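Local structure of pectate lyase (Bacillus subtilis, 5AMV) at residues N271-I276 and Y291-E296; F285-V290 and V369-S374; N323-P328 and T350-T355; I186-G191 and N230-I235. The protein cleaves polygalacturonate by elimination, leaving oligosaccharides with an unsaturated galacturonosyl group at the non-reducing end, with calcium as cofactor. All coordinates share one frame; numbering follows the deposited sequence. Where two conformers were deposited one is given.

Contact 1: N271-I276 and Y291-E296; sequences NRYKNI and YNNYYE
Residues Arg272-Lys274 and Tyr294-Glu296 form parallel strands. Their axes lie 4.8 Å apart and 4° from parallel. Backbone bonds join Tyr294 N to Asn271 O, Tyr273 N to Tyr294 O, Glu296 N to Tyr273 O and Asn275 N to Glu296 O. The Asn271 and Asn293 side chains lie side by side with their amide planes nearly parallel. Asn293 OD1 accepts from Asn271 N (2.8 Å) and Asn271 ND2 (3.0 Å). Asn271 OD1 accepts from Asn240 N. The rings of Tyr273 and Tyr295 point the same way, with planes 5° apart, but are offset and barely overlap. Tyr273 CD1 meets Tyr295 CE2 at 3.4 Å. Arg272, Lys274 and Glu296 share the other face. Arg272 grips Glu296 OE2 side-on in a salt bridge, with NE and NH2 each 2.9 Å away and the oxygen in the guanidinium plane. Lys274 CD packs on Glu296 OE2 at 3.5 Å. An alanine at Glu296 would probably leave the Arg272 guanidinium without this mate and free to turn. The ring of Tyr242 on strand 235-245 meets that of Tyr273 with nearly parallel planes, strand 317-326 flanks Tyr295, and helix 382-392 packs on Arg272 and Tyr294.

Contact 2: F285-V290 and V369-S374; sequences FGQVHV and VGWTPS
Trp371 lies against Gln287, and its indole NE1 is hydrogen-bonded to Lys317 O on strand 317-326. No hydrogen bond joins the two segments themselves. The main contact is a CH-pi interaction. Gln287 CB stands over the six-membered ring of Trp371, 3.6 Å from its centroid and 18° off the ring normal. Gln287 CG continues across the indole to the five-membered ring and lies 3.8 Å from Trp371 CD1. The terminal amide is tilted only 21° from the indole plane, and Gln287 OE1 lies 3.6 Å from Trp371 CE3. Gln287 therefore spreads over one face along most of its length. Pro373 CD, from the same segment as Trp371, sits toward the rim of the opposite face. The rim of the six-membered ring also meets the main chain, with Trp371 CZ2 3.4 Å from Gln287 C. Trp371 CG lies between its own N and carbonyl carbon (chi1 74°), which starts the side chain toward Gln287.

A second CH-pi contact follows. Pro373 CG sits over the centre of the His289 ring, 3.5 Å from the centroid, and the two side chains cross at about a right angle. His289 NE2 is hydrogen-bonded to Gln321 OE1, which helps fix the ring. An alanine in place of Trp371 would probably uncover the Gln287 chain and leave Lys317 O without its indole donor. The loop 369-374 is thus laid on the outside of the parallel beta-helix by CH-pi packing, while Trp371 NE1 and His289 NE2 are tied to strand 317-326.

Contact 3: N323-P328 and T350-T355; sequences NVIDVP and TLLNGT
Val324 and Leu351 lie side by side and point the same way, with Val324 CG2 4.2 Å from Leu351 CD1. On the other face Ile325 and Leu352 pair differently. Their side chains slant across each other, and Leu352 CD1 packs on Ile325 CG2 at 3.8 Å. The strands that carry these pairs run parallel. Leu351 N bonds to Asn323 O, Ile325 N to Leu351 O and Asn353 N to Ile325 O.

Beyond the strands the Asn353 side chain takes over from the backbone. With CG anti to its carbonyl carbon (chi1 -57°), the side chain starts back toward Val327. Asn353 ND2 donates to Val327 O at 2.8 Å. The oxygen lies in the amide plane of Asn353, but the nitrogen stands well above the carbonyl plane of Val327. Asn353 OD1 accepts a weak, bent bond from Val327 N. The one amide thus engages both main-chain polar atoms of Val327. Two waters bridge the segments further. One donates to Asp326 OD1 at 2.7 Å and accepts from Gly354 N. The other accepts from Asn323 ND2 and donates to Thr350 OG1 at 2.7 Å. Thr350 OG1 is also hydrogen-bonded to Asp347 OD2. Asp326 OD2 is held by Tyr294 OH, and Asn323 OD1 by Asn293 N.

Leu352 to Thr355 make a type I' turn, with Asn353 and Gly354 both at positive phi. It closes a tight beta hairpin between strands 351-352 and 355-356. Parallel pairing of successive strands, with residues in line stacked on each face, is the mark of the parallel beta-helix of polysaccharide lyase family 1.

Contact 4: I186-G191 and N230-I235; sequences ITINGG and NGANYI
Ile188 and Ile235 meet tip to tip, with Ile188 CD1 4.0 Å from Ile235 CD1. The CG2 branch of Ile188 also packs on Ala232 CB, at 3.7 Å. Ile194 and Ile196 of strand 194-197 also touch Ile188, so these apolar groups lie together inside the parallel beta-helix. Strand 186-189 pairs there with strand 226-229, which carries the calcium ligand Asp227. Segment 230-235 is the bend that leads from that strand into strand 235-245.

Two hydrogen bonds cross the contact. Asn233 N donates to Gly191 O at 3.0 Å. Asn230 ND2 donates to Asn189 OD1, also at 3.0 Å, in a fairly straight bond (166°). The oxygen lies in the amide plane of Asn230, but the nitrogen stands well above the carbonyl plane of Asn189, and the two amides are turned 60° apart. Asn189 ND2 is held by Gln146 OE1 on strand 144-147.

Close backbone contacts make up the rest. Gly190 CA makes a C-H...O contact with Asn230 O at 3.2 Å. Ala232 CA does the same with Gly191 O. Gly190 has positive phi, which favours glycine, and at Gly191 a CB would clash with Ile188 CG2.

How the contacts relate
Contact 1 is the buried one; contacts 2, 3 and 4 are partly buried, and contact 3 lies farthest from the chain's centre. Contacts 1 and 2 share strand 287-296, and contact 3 uses its neighbour, strand 317-326. Tyr295 O meets Asp326 N, and Val290 O meets Asn323 ND2, so contact 3 touches both. Contact 4 stands apart; it joins strand 186-189 of another sheet to the bend leading into strand 235-245, a neighbour of strand 266-274. Contacts 1 and 3 pair parallel strands, but contact 1 adds a salt bridge and paired asparagines, contact 3 an asparagine amide bonded to backbone and a tight turn. Contact 2 relies on CH-pi packing, contact 4 on apolar tips and two hydrogen bonds.

Contact 1: N271-I276 and Y291-E296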
loop_
_atom_site.group_PDB
_atom_site.type_symbol
_atom_site.label_atom_id
_atom_site.label_comp_id
_atom_site.label_asym_id
_atom_site.label_seq_id
_atom_site.Cartn_x
_atom_site.Cartn_y
_atom_site.Cartn_z
ATOM N N ASN A 271 7.718 1.156 -10.581
ATOM C CA ASN A 271 6.685 1.981 -9.978
ATOM C C ASN A 271 6.997 3.462 -9.967
ATOM O O ASN A 271 8.166 3.881 -9.909
ATOM C CB ASN A 271 6.415 1.517 -8.564
ATOM C CG ASN A 271 6.038 0.063 -8.511
ATOM O OD1 ASN A 271 4.932 -0.333 -8.935
ATOM N ND2 ASN A 271 6.955 -0.774 -7.986
ATOM N N ARG A 272 5.932 4.262 -10.029
ATOM C CA ARG A 272 6.040 5.710 -9.964
ATOM C C ARG A 272 5.464 6.211 -8.652
ATOM O O ARG A 272 4.372 5.780 -8.288
ATOM C CB ARG A 272 5.258 6.309 -11.145
ATOM C CG ARG A 272 5.357 7.832 -11.238
ATOM C CD ARG A 272 4.586 8.310 -12.492
ATOM N NE ARG A 272 4.735 9.765 -12.620
ATOM C CZ ARG A 272 4.033 10.508 -13.471
ATOM N NH1 ARG A 272 3.122 9.930 -14.256
ATOM N NH2 ARG A 272 4.248 11.809 -13.547
ATOM N N TYR A 273 6.208 7.082 -7.956
ATOM C CA TYR A 273 5.749 7.677 -6.679
ATOM C C TYR A 273 5.832 9.175 -6.850
ATOM O O TYR A 273 6.927 9.735 -6.898
ATOM C CB TYR A 273 6.638 7.241 -5.490
ATOM C CG TYR A 273 6.742 5.725 -5.301
ATOM C CD1 TYR A 273 7.658 4.969 -6.030
ATOM C CD2 TYR A 273 5.924 5.056 -4.373
ATOM C CE1 TYR A 273 7.758 3.590 -5.862
ATOM C CE2 TYR A 273 6.053 3.693 -4.160
ATOM C CZ TYR A 273 6.933 2.967 -4.937
ATOM O OH TYR A 273 7.063 1.611 -4.806
ATOM N N LYS A 274 4.678 9.830 -6.941
ATOM C CA LYS A 274 4.645 11.275 -7.173
ATOM C C LYS A 274 3.867 11.943 -6.034
ATOM O O LYS A 274 2.742 11.560 -5.711
ATOM C CB LYS A 274 3.964 11.582 -8.487
ATOM C CG LYS A 274 3.877 13.132 -8.719
ATOM C CD LYS A 274 3.452 13.451 -10.123
ATOM C CE LYS A 274 3.380 14.946 -10.281
ATOM N NZ LYS A 274 3.083 15.428 -11.674
ATOM N N ASN A 275 4.502 12.890 -5.358
ATOM C CA ASN A 275 3.857 13.507 -4.187
ATOM C C ASN A 275 3.394 12.450 -3.174
ATOM O O ASN A 275 2.266 12.462 -2.679
ATOM C CB ASN A 275 2.727 14.468 -4.595
ATOM C CG ASN A 275 3.197 15.533 -5.524
ATOM O OD1 ASN A 275 4.296 16.060 -5.373
ATOM N ND2 ASN A 275 2.322 15.944 -6.435
ATOM N N ILE A 276 4.356 11.578 -2.855
ATOM C CA ILE A 276 4.252 10.630 -1.783
ATOM C C ILE A 276 5.190 11.117 -0.682
ATOM O O ILE A 276 6.330 11.530 -0.935
ATOM C CB ILE A 276 4.696 9.244 -2.280
ATOM C CG1 ILE A 276 3.733 8.700 -3.379
ATOM C CG2 ILE A 276 4.776 8.213 -1.097
ATOM C CD1 ILE A 276 2.258 8.545 -2.853
ATOM N N TYR A 291 13.899 -1.925 -7.725
ATOM C CA TYR A 291 14.664 -1.466 -8.902
ATOM C C TYR A 291 13.851 -0.721 -9.938
ATOM O O TYR A 291 12.661 -1.005 -10.157
ATOM C CB TYR A 291 15.462 -2.627 -9.563
ATOM C CG TYR A 291 14.663 -3.638 -10.382
ATOM C CD1 TYR A 291 14.457 -3.446 -11.754
ATOM C CD2 TYR A 291 14.162 -4.797 -9.796
ATOM C CE1 TYR A 291 13.740 -4.351 -12.535
ATOM C CE2 TYR A 291 13.441 -5.755 -10.602
ATOM C CZ TYR A 291 13.261 -5.512 -11.941
ATOM O OH TYR A 291 12.579 -6.441 -12.721
ATOM N N ASN A 292 14.514 0.210 -10.634
ATOM C CA ASN A 292 13.852 0.941 -11.717
ATOM C C ASN A 292 12.561 1.667 -11.301
ATOM O O ASN A 292 11.624 1.751 -12.103
ATOM C CB ASN A 292 13.536 0.029 -12.941
ATOM C CG ASN A 292 14.766 -0.437 -13.707
ATOM O OD1 ASN A 292 14.658 -1.359 -14.521
ATOM N ND2 ASN A 292 15.933 0.205 -13.474
ATOM N N ASN A 293 12.511 2.188 -10.072
ATOM C CA ASN A 293 11.366 2.988 -9.640
ATOM C C ASN A 293 11.719 4.453 -9.802
ATOM O O ASN A 293 12.902 4.827 -9.788
ATOM C CB ASN A 293 10.987 2.637 -8.192
ATOM C CG ASN A 293 10.624 1.183 -8.022
ATOM O OD1 ASN A 293 9.567 0.714 -8.468
ATOM N ND2 ASN A 293 11.541 0.411 -7.441
ATOM N N TYR A 294 10.689 5.295 -9.939
ATOM C CA TYR A 294 10.873 6.712 -10.185
ATOM C C TYR A 294 10.112 7.446 -9.074
ATOM O O TYR A 294 8.921 7.175 -8.876
ATOM C CB TYR A 294 10.331 7.129 -11.542
ATOM C CG TYR A 294 10.527 8.602 -11.766
ATOM C CD1 TYR A 294 11.819 9.163 -11.782
ATOM C CD2 TYR A 294 9.425 9.436 -11.966
ATOM C CE1 TYR A 294 12.014 10.487 -11.979
ATOM C CE2 TYR A 294 9.609 10.825 -12.172
ATOM C CZ TYR A 294 10.910 11.336 -12.170
ATOM O OH TYR A 294 11.075 12.680 -12.363
ATOM N N TYR A 295 10.813 8.310 -8.348
ATOM C CA TYR A 295 10.226 9.046 -7.217
ATOM C C TYR A 295 10.346 10.515 -7.549
ATOM O O TYR A 295 11.436 11.003 -7.952
ATOM C CB TYR A 295 10.997 8.753 -5.888
ATOM C CG TYR A 295 11.204 7.276 -5.591
ATOM C CD1 TYR A 295 12.170 6.552 -6.281
ATOM C CD2 TYR A 295 10.408 6.614 -4.640
ATOM C CE1 TYR A 295 12.372 5.183 -6.032
ATOM C CE2 TYR A 295 10.595 5.226 -4.403
ATOM C CZ TYR A 295 11.581 4.551 -5.100
ATOM O OH TYR A 295 11.817 3.199 -4.914
ATOM N N GLU A 296 9.253 11.279 -7.369
ATOM C CA GLU A 296 9.301 12.716 -7.713
ATOM C C GLU A 296 8.404 13.476 -6.765
ATOM O O GLU A 296 7.318 13.007 -6.410
ATOM C CB GLU A 296 8.856 12.987 -9.157
ATOM C CG GLU A 296 7.523 12.261 -9.519
ATOM C CD GLU A 296 6.943 12.724 -10.853
ATOM O OE1 GLU A 296 7.074 13.920 -11.234
ATOM O OE2 GLU A 296 6.283 11.904 -11.489
HETATM O O HOH W 1 5.558 14.703 -13.201
HETATM O O HOH W 2 9.908 1.702 -4.036
HETATM O O HOH W 3 7.059 10.964 -4.260
HETATM O O HOH W 4 7.080 13.256 -2.991
#

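Contact 2: F285-V290 and V369-S374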
loop_
_atom_site.group_PDB
_atom_site.type_symbol
_atom_site.label_atom_id
_atom_site.label_comp_id
_atom_site.label_asym_id
_atom_site.label_seq_id
_atom_site.Cartn_x
_atom_site.Cartn_y
_atom_site.Cartn_z
ATOM N N PHE A 285 12.739 -6.403 8.269
ATOM C CA PHE A 285 13.029 -7.845 8.042
ATOM C C PHE A 285 13.224 -8.333 6.627
ATOM O O PHE A 285 14.103 -9.156 6.373
ATOM C CB PHE A 285 11.998 -8.757 8.747
ATOM C CG PHE A 285 11.989 -8.586 10.255
ATOM C CD1 PHE A 285 13.062 -9.061 11.026
ATOM C CD2 PHE A 285 10.950 -7.901 10.888
ATOM C CE1 PHE A 285 13.076 -8.865 12.433
ATOM C CE2 PHE A 285 10.950 -7.690 12.300
ATOM C CZ PHE A 285 12.040 -8.193 13.069
ATOM N N GLY A 286 12.414 -7.858 5.685
ATOM C CA GLY A 286 12.358 -8.514 4.411
ATOM C C GLY A 286 13.490 -8.275 3.441
ATOM O O GLY A 286 14.166 -7.233 3.453
ATOM N N GLN A 287 13.673 -9.275 2.586
ATOM C CA GLN A 287 14.561 -9.185 1.427
ATOM C C GLN A 287 13.751 -8.568 0.302
ATOM O O GLN A 287 13.015 -9.273 -0.408
ATOM C CB GLN A 287 15.040 -10.594 1.052
ATOM C CG GLN A 287 16.017 -11.175 2.096
ATOM C CD GLN A 287 16.358 -12.639 1.796
ATOM O OE1 GLN A 287 16.138 -13.132 0.683
ATOM N NE2 GLN A 287 16.974 -13.323 2.785
ATOM N N VAL A 288 13.898 -7.233 0.161
ATOM C CA VAL A 288 13.030 -6.474 -0.744
ATOM C C VAL A 288 13.889 -5.937 -1.868
ATOM O O VAL A 288 14.824 -5.169 -1.631
ATOM C CB VAL A 288 12.307 -5.361 0.013
ATOM C CG1 VAL A 288 11.394 -4.567 -0.951
ATOM C CG2 VAL A 288 11.518 -5.940 1.180
ATOM N N HIS A 289 13.590 -6.377 -3.092
ATOM C CA HIS A 289 14.336 -5.931 -4.266
ATOM C C HIS A 289 13.610 -4.715 -4.846
ATOM O O HIS A 289 12.474 -4.838 -5.252
ATOM C CB HIS A 289 14.390 -7.049 -5.319
ATOM C CG HIS A 289 15.308 -6.758 -6.464
ATOM N ND1 HIS A 289 15.299 -7.511 -7.612
ATOM C CD2 HIS A 289 16.285 -5.826 -6.634
ATOM C CE1 HIS A 289 16.222 -7.057 -8.448
ATOM N NE2 HIS A 289 16.854 -6.052 -7.867
ATOM N N VAL A 290 14.276 -3.575 -4.903
ATOM C CA VAL A 290 13.700 -2.303 -5.315
ATOM C C VAL A 290 14.468 -1.816 -6.544
ATOM O O VAL A 290 15.624 -1.400 -6.432
ATOM C CB VAL A 290 13.811 -1.320 -4.138
ATOM C CG1 VAL A 290 13.338 0.136 -4.535
ATOM C CG2 VAL A 290 13.066 -1.889 -2.899
ATOM N N VAL A 369 23.385 -6.469 2.342
ATOM C CA VAL A 369 22.194 -6.854 3.101
ATOM C C VAL A 369 22.092 -8.377 3.197
ATOM O O VAL A 369 21.052 -8.905 3.568
ATOM C CB VAL A 369 20.889 -6.251 2.469
ATOM C CG1 VAL A 369 20.737 -4.754 2.880
ATOM C CG2 VAL A 369 20.891 -6.462 0.954
ATOM N N GLY A 370 23.195 -9.054 2.883
ATOM C CA GLY A 370 23.318 -10.486 3.159
ATOM C C GLY A 370 22.641 -11.399 2.153
ATOM O O GLY A 370 22.559 -12.639 2.374
ATOM N N TRP A 371 22.136 -10.816 1.052
ATOM C CA TRP A 371 21.574 -11.569 -0.068
ATOM C C TRP A 371 21.713 -10.786 -1.376
ATOM O O TRP A 371 21.975 -9.583 -1.338
ATOM C CB TRP A 371 20.087 -11.910 0.185
ATOM C CG TRP A 371 19.164 -10.682 0.031
ATOM C CD1 TRP A 371 19.159 -9.552 0.800
ATOM C CD2 TRP A 371 18.176 -10.490 -0.986
ATOM N NE1 TRP A 371 18.216 -8.639 0.316
ATOM C CE2 TRP A 371 17.601 -9.201 -0.771
ATOM C CE3 TRP A 371 17.703 -11.281 -2.035
ATOM C CZ2 TRP A 371 16.570 -8.687 -1.582
ATOM C CZ3 TRP A 371 16.666 -10.760 -2.857
ATOM C CH2 TRP A 371 16.120 -9.482 -2.601
ATOM N N THR A 372 21.566 -11.497 -2.499
ATOM C CA THR A 372 21.520 -10.891 -3.834
ATOM C C THR A 372 20.341 -11.456 -4.615
ATOM O O THR A 372 20.134 -12.684 -4.690
ATOM C CB THR A 372 22.794 -11.140 -4.649
ATOM O OG1 THR A 372 23.138 -12.521 -4.552
ATOM C CG2 THR A 372 23.939 -10.289 -4.131
ATOM N N PRO A 373 19.505 -10.559 -5.173
ATOM C CA PRO A 373 18.323 -11.056 -5.886
ATOM C C PRO A 373 18.714 -11.922 -7.065
ATOM O O PRO A 373 19.651 -11.574 -7.785
ATOM C CB PRO A 373 17.662 -9.792 -6.429
ATOM C CG PRO A 373 18.299 -8.633 -5.759
ATOM C CD PRO A 373 19.480 -9.099 -4.954
ATOM N N SER A 374 17.993 -13.015 -7.292
ATOM C CA SER A 374 18.194 -13.765 -8.538
ATOM C C SER A 374 16.970 -13.749 -9.480
ATOM O O SER A 374 17.137 -13.752 -10.724
ATOM C CB SER A 374 18.641 -15.197 -8.239
ATOM O OG SER A 374 17.818 -15.766 -7.229
#

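Contact 3: N323-P328 and T350-T355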
loop_
_atom_site.group_PDB
_atom_site.type_symbol
_atom_site.label_atom_id
_atom_site.label_comp_id
_atom_site.label_asym_id
_atom_site.label_seq_id
_atom_site.Cartn_x
_atom_site.Cartn_y
_atom_site.Cartn_z
ATOM N N ASN A 323 17.421 3.153 -9.411
ATOM C CA ASN A 323 16.246 3.932 -9.060
ATOM C C ASN A 323 16.557 5.397 -9.225
ATOM O O ASN A 323 17.722 5.798 -9.071
ATOM C CB ASN A 323 15.839 3.663 -7.590
ATOM C CG ASN A 323 15.406 2.234 -7.372
ATOM O OD1 ASN A 323 14.309 1.858 -7.759
ATOM N ND2 ASN A 323 16.292 1.396 -6.811
ATOM N N VAL A 324 15.526 6.196 -9.500
ATOM C CA VAL A 324 15.741 7.620 -9.846
ATOM C C VAL A 324 14.824 8.479 -8.960
ATOM O O VAL A 324 13.608 8.219 -8.936
ATOM C CB VAL A 324 15.384 7.804 -11.337
ATOM C CG1 VAL A 324 15.476 9.332 -11.755
ATOM C CG2 VAL A 324 16.338 6.988 -12.201
ATOM N N ILE A 325 15.392 9.479 -8.262
ATOM C CA ILE A 325 14.657 10.330 -7.335
ATOM C C ILE A 325 14.816 11.775 -7.786
ATOM O O ILE A 325 15.957 12.288 -7.820
ATOM C CB ILE A 325 15.194 10.136 -5.878
ATOM C CG1 ILE A 325 15.016 8.667 -5.442
ATOM C CG2 ILE A 325 14.455 11.041 -4.902
ATOM C CD1 ILE A 325 15.762 8.370 -4.121
ATOM N N ASP A 326 13.711 12.434 -8.144
ATOM C CA ASP A 326 13.757 13.862 -8.466
ATOM C C ASP A 326 12.997 14.680 -7.422
ATOM O O ASP A 326 11.752 14.870 -7.502
ATOM C CB ASP A 326 13.195 14.120 -9.849
ATOM C CG ASP A 326 14.175 13.680 -10.973
ATOM O OD1 ASP A 326 15.386 13.575 -10.702
ATOM O OD2 ASP A 326 13.697 13.445 -12.081
ATOM N N VAL A 327 13.759 15.185 -6.455
ATOM C CA VAL A 327 13.244 16.037 -5.379
ATOM C C VAL A 327 14.240 17.204 -5.281
ATOM O O VAL A 327 15.276 17.086 -4.652
ATOM C CB VAL A 327 13.117 15.252 -4.033
ATOM C CG1 VAL A 327 12.613 16.164 -2.889
ATOM C CG2 VAL A 327 12.135 14.044 -4.217
ATOM N N PRO A 328 13.910 18.322 -5.914
ATOM C CA PRO A 328 14.902 19.432 -5.997
ATOM C C PRO A 328 15.411 19.831 -4.619
ATOM O O PRO A 328 14.618 19.932 -3.658
ATOM C CB PRO A 328 14.079 20.560 -6.637
ATOM C CG PRO A 328 13.162 19.798 -7.592
ATOM C CD PRO A 328 12.738 18.560 -6.795
ATOM N N THR A 350 21.775 4.619 -8.035
ATOM C CA THR A 350 20.795 5.612 -7.588
ATOM C C THR A 350 21.099 6.994 -8.180
ATOM O O THR A 350 22.235 7.474 -8.077
ATOM C CB THR A 350 20.753 5.675 -6.036
ATOM O OG1 THR A 350 20.502 4.366 -5.517
ATOM C CG2 THR A 350 19.680 6.706 -5.535
ATOM N N LEU A 351 20.099 7.632 -8.812
ATOM C CA LEU A 351 20.250 8.984 -9.274
ATOM C C LEU A 351 19.364 9.893 -8.448
ATOM O O LEU A 351 18.190 9.557 -8.212
ATOM C CB LEU A 351 19.827 9.124 -10.728
ATOM C CG LEU A 351 20.597 8.344 -11.797
ATOM C CD1 LEU A 351 20.034 8.683 -13.207
ATOM C CD2 LEU A 351 22.157 8.585 -11.683
ATOM N N LEU A 352 19.910 11.029 -8.025
ATOM C CA LEU A 352 19.147 12.047 -7.264
ATOM C C LEU A 352 19.299 13.343 -8.043
ATOM O O LEU A 352 20.430 13.899 -8.110
ATOM C CB LEU A 352 19.747 12.243 -5.870
ATOM C CG LEU A 352 19.118 13.401 -5.068
ATOM C CD1 LEU A 352 17.599 13.172 -4.880
ATOM C CD2 LEU A 352 19.770 13.553 -3.648
ATOM N N ASN A 353 18.195 13.814 -8.625
ATOM C CA ASN A 353 18.241 15.047 -9.415
ATOM C C ASN A 353 19.320 14.957 -10.474
ATOM O O ASN A 353 20.057 15.908 -10.702
ATOM C CB ASN A 353 18.402 16.264 -8.516
ATOM C CG ASN A 353 17.267 16.337 -7.490
ATOM O OD1 ASN A 353 16.109 16.132 -7.858
ATOM N ND2 ASN A 353 17.592 16.600 -6.233
ATOM N N GLY A 354 19.449 13.756 -11.052
ATOM C CA GLY A 354 20.366 13.493 -12.127
ATOM C C GLY A 354 21.784 13.129 -11.675
ATOM O O GLY A 354 22.586 12.749 -12.532
ATOM N N THR A 355 22.115 13.324 -10.390
ATOM C CA THR A 355 23.465 13.060 -9.889
ATOM C C THR A 355 23.540 11.624 -9.384
ATOM O O THR A 355 22.684 11.211 -8.602
ATOM C CB THR A 355 23.767 13.993 -8.748
ATOM O OG1 THR A 355 23.776 15.330 -9.237
ATOM C CG2 THR A 355 25.089 13.702 -8.117
HETATM O O HOH W 5 19.173 2.484 -6.907
HETATM O O HOH W 6 17.452 11.824 -10.951
#

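Contact 4: I186-G191 and N230-I235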
loop_
_atom_site.group_PDB
_atom_site.type_symbol
_atom_site.label_atom_id
_atom_site.label_comp_id
_atom_site.label_asym_id
_atom_site.label_seq_id
_atom_site.Cartn_x
_atom_site.Cartn_y
_atom_site.Cartn_z
ATOM N N ILE A 186 -4.807 -1.732 -0.557
ATOM C CA ILE A 186 -4.593 -3.184 -0.569
ATOM C C ILE A 186 -3.711 -3.543 0.643
ATOM O O ILE A 186 -2.640 -2.942 0.847
ATOM C CB ILE A 186 -3.868 -3.658 -1.861
ATOM C CG1 ILE A 186 -4.689 -3.312 -3.101
ATOM C CG2 ILE A 186 -3.572 -5.194 -1.803
ATOM C CD1 ILE A 186 -3.923 -3.556 -4.418
ATOM N N THR A 187 -4.211 -4.484 1.454
ATOM C CA THR A 187 -3.510 -4.943 2.622
ATOM C C THR A 187 -3.156 -6.419 2.392
ATOM O O THR A 187 -4.046 -7.255 2.317
ATOM C CB THR A 187 -4.425 -4.838 3.893
ATOM O OG1 THR A 187 -4.943 -3.503 4.060
ATOM C CG2 THR A 187 -3.633 -5.260 5.115
ATOM N N ILE A 188 -1.861 -6.748 2.302
ATOM C CA ILE A 188 -1.441 -8.155 2.195
ATOM C C ILE A 188 -1.140 -8.650 3.573
ATOM O O ILE A 188 -0.152 -8.231 4.175
ATOM C CB ILE A 188 -0.232 -8.324 1.250
ATOM C CG1 ILE A 188 -0.536 -7.629 -0.084
ATOM C CG2 ILE A 188 0.086 -9.819 1.063
ATOM C CD1 ILE A 188 0.673 -7.638 -1.104
ATOM N N ASN A 189 -2.043 -9.464 4.128
ATOM C CA ASN A 189 -1.936 -9.865 5.513
ATOM C C ASN A 189 -1.730 -11.385 5.528
ATOM O O ASN A 189 -2.687 -12.123 5.532
ATOM C CB ASN A 189 -3.223 -9.428 6.247
ATOM C CG ASN A 189 -3.338 -9.984 7.629
ATOM O OD1 ASN A 189 -2.363 -10.471 8.205
ATOM N ND2 ASN A 189 -4.552 -9.891 8.203
ATOM N N GLY A 190 -0.474 -11.830 5.473
ATOM C CA GLY A 190 -0.155 -13.242 5.347
ATOM C C GLY A 190 -0.244 -13.748 3.916
ATOM O O GLY A 190 0.073 -14.896 3.641
ATOM N N GLY A 191 -0.689 -12.891 2.984
ATOM C CA GLY A 191 -0.876 -13.312 1.602
ATOM C C GLY A 191 0.445 -13.661 0.913
ATOM O O GLY A 191 1.523 -13.108 1.222
ATOM N N ASN A 230 2.527 -9.674 8.615
ATOM C CA ASN A 230 2.197 -11.014 9.108
ATOM C C ASN A 230 2.617 -12.186 8.205
ATOM O O ASN A 230 1.823 -13.086 7.840
ATOM C CB ASN A 230 0.722 -11.055 9.517
ATOM C CG ASN A 230 0.394 -10.013 10.588
ATOM O OD1 ASN A 230 1.232 -9.699 11.435
ATOM N ND2 ASN A 230 -0.809 -9.443 10.520
ATOM N N GLY A 231 3.879 -12.133 7.793
ATOM C CA GLY A 231 4.491 -13.221 7.052
ATOM C C GLY A 231 4.119 -13.251 5.585
ATOM O O GLY A 231 4.396 -14.243 4.892
ATOM N N ALA A 232 3.507 -12.153 5.095
ATOM C CA ALA A 232 3.289 -11.993 3.669
ATOM C C ALA A 232 4.588 -12.338 2.918
ATOM O O ALA A 232 5.667 -12.031 3.408
ATOM C CB ALA A 232 2.864 -10.534 3.360
ATOM N N ASN A 233 4.505 -12.963 1.754
ATOM C CA ASN A 233 5.747 -13.442 1.103
ATOM C C ASN A 233 5.537 -13.753 -0.369
ATOM O O ASN A 233 4.469 -14.232 -0.755
ATOM C CB ASN A 233 6.223 -14.740 1.826
ATOM C CG ASN A 233 7.725 -14.902 1.884
ATOM O OD1 ASN A 233 8.505 -13.986 1.641
ATOM N ND2 ASN A 233 8.149 -16.134 2.197
ATOM N N TYR A 234 6.569 -13.497 -1.176
ATOM C CA TYR A 234 6.572 -13.840 -2.609
ATOM C C TYR A 234 5.591 -12.981 -3.359
ATOM O O TYR A 234 4.509 -13.434 -3.789
ATOM C CB TYR A 234 6.336 -15.331 -2.895
ATOM C CG TYR A 234 7.253 -16.262 -2.126
ATOM C CD1 TYR A 234 8.648 -16.079 -2.170
ATOM C CD2 TYR A 234 6.728 -17.323 -1.373
ATOM C CE1 TYR A 234 9.498 -16.946 -1.502
ATOM C CE2 TYR A 234 7.597 -18.188 -0.652
ATOM C CZ TYR A 234 8.964 -17.971 -0.749
ATOM O OH TYR A 234 9.836 -18.825 -0.077
ATOM N N ILE A 235 6.009 -11.725 -3.531
ATOM C CA ILE A 235 5.120 -10.693 -4.053
ATOM C C ILE A 235 5.881 -9.826 -5.036
ATOM O O ILE A 235 7.024 -9.442 -4.770
ATOM C CB ILE A 235 4.664 -9.786 -2.883
ATOM C CG1 ILE A 235 3.819 -10.606 -1.892
ATOM C CG2 ILE A 235 3.866 -8.542 -3.385
ATOM C CD1 ILE A 235 3.811 -10.009 -0.463
#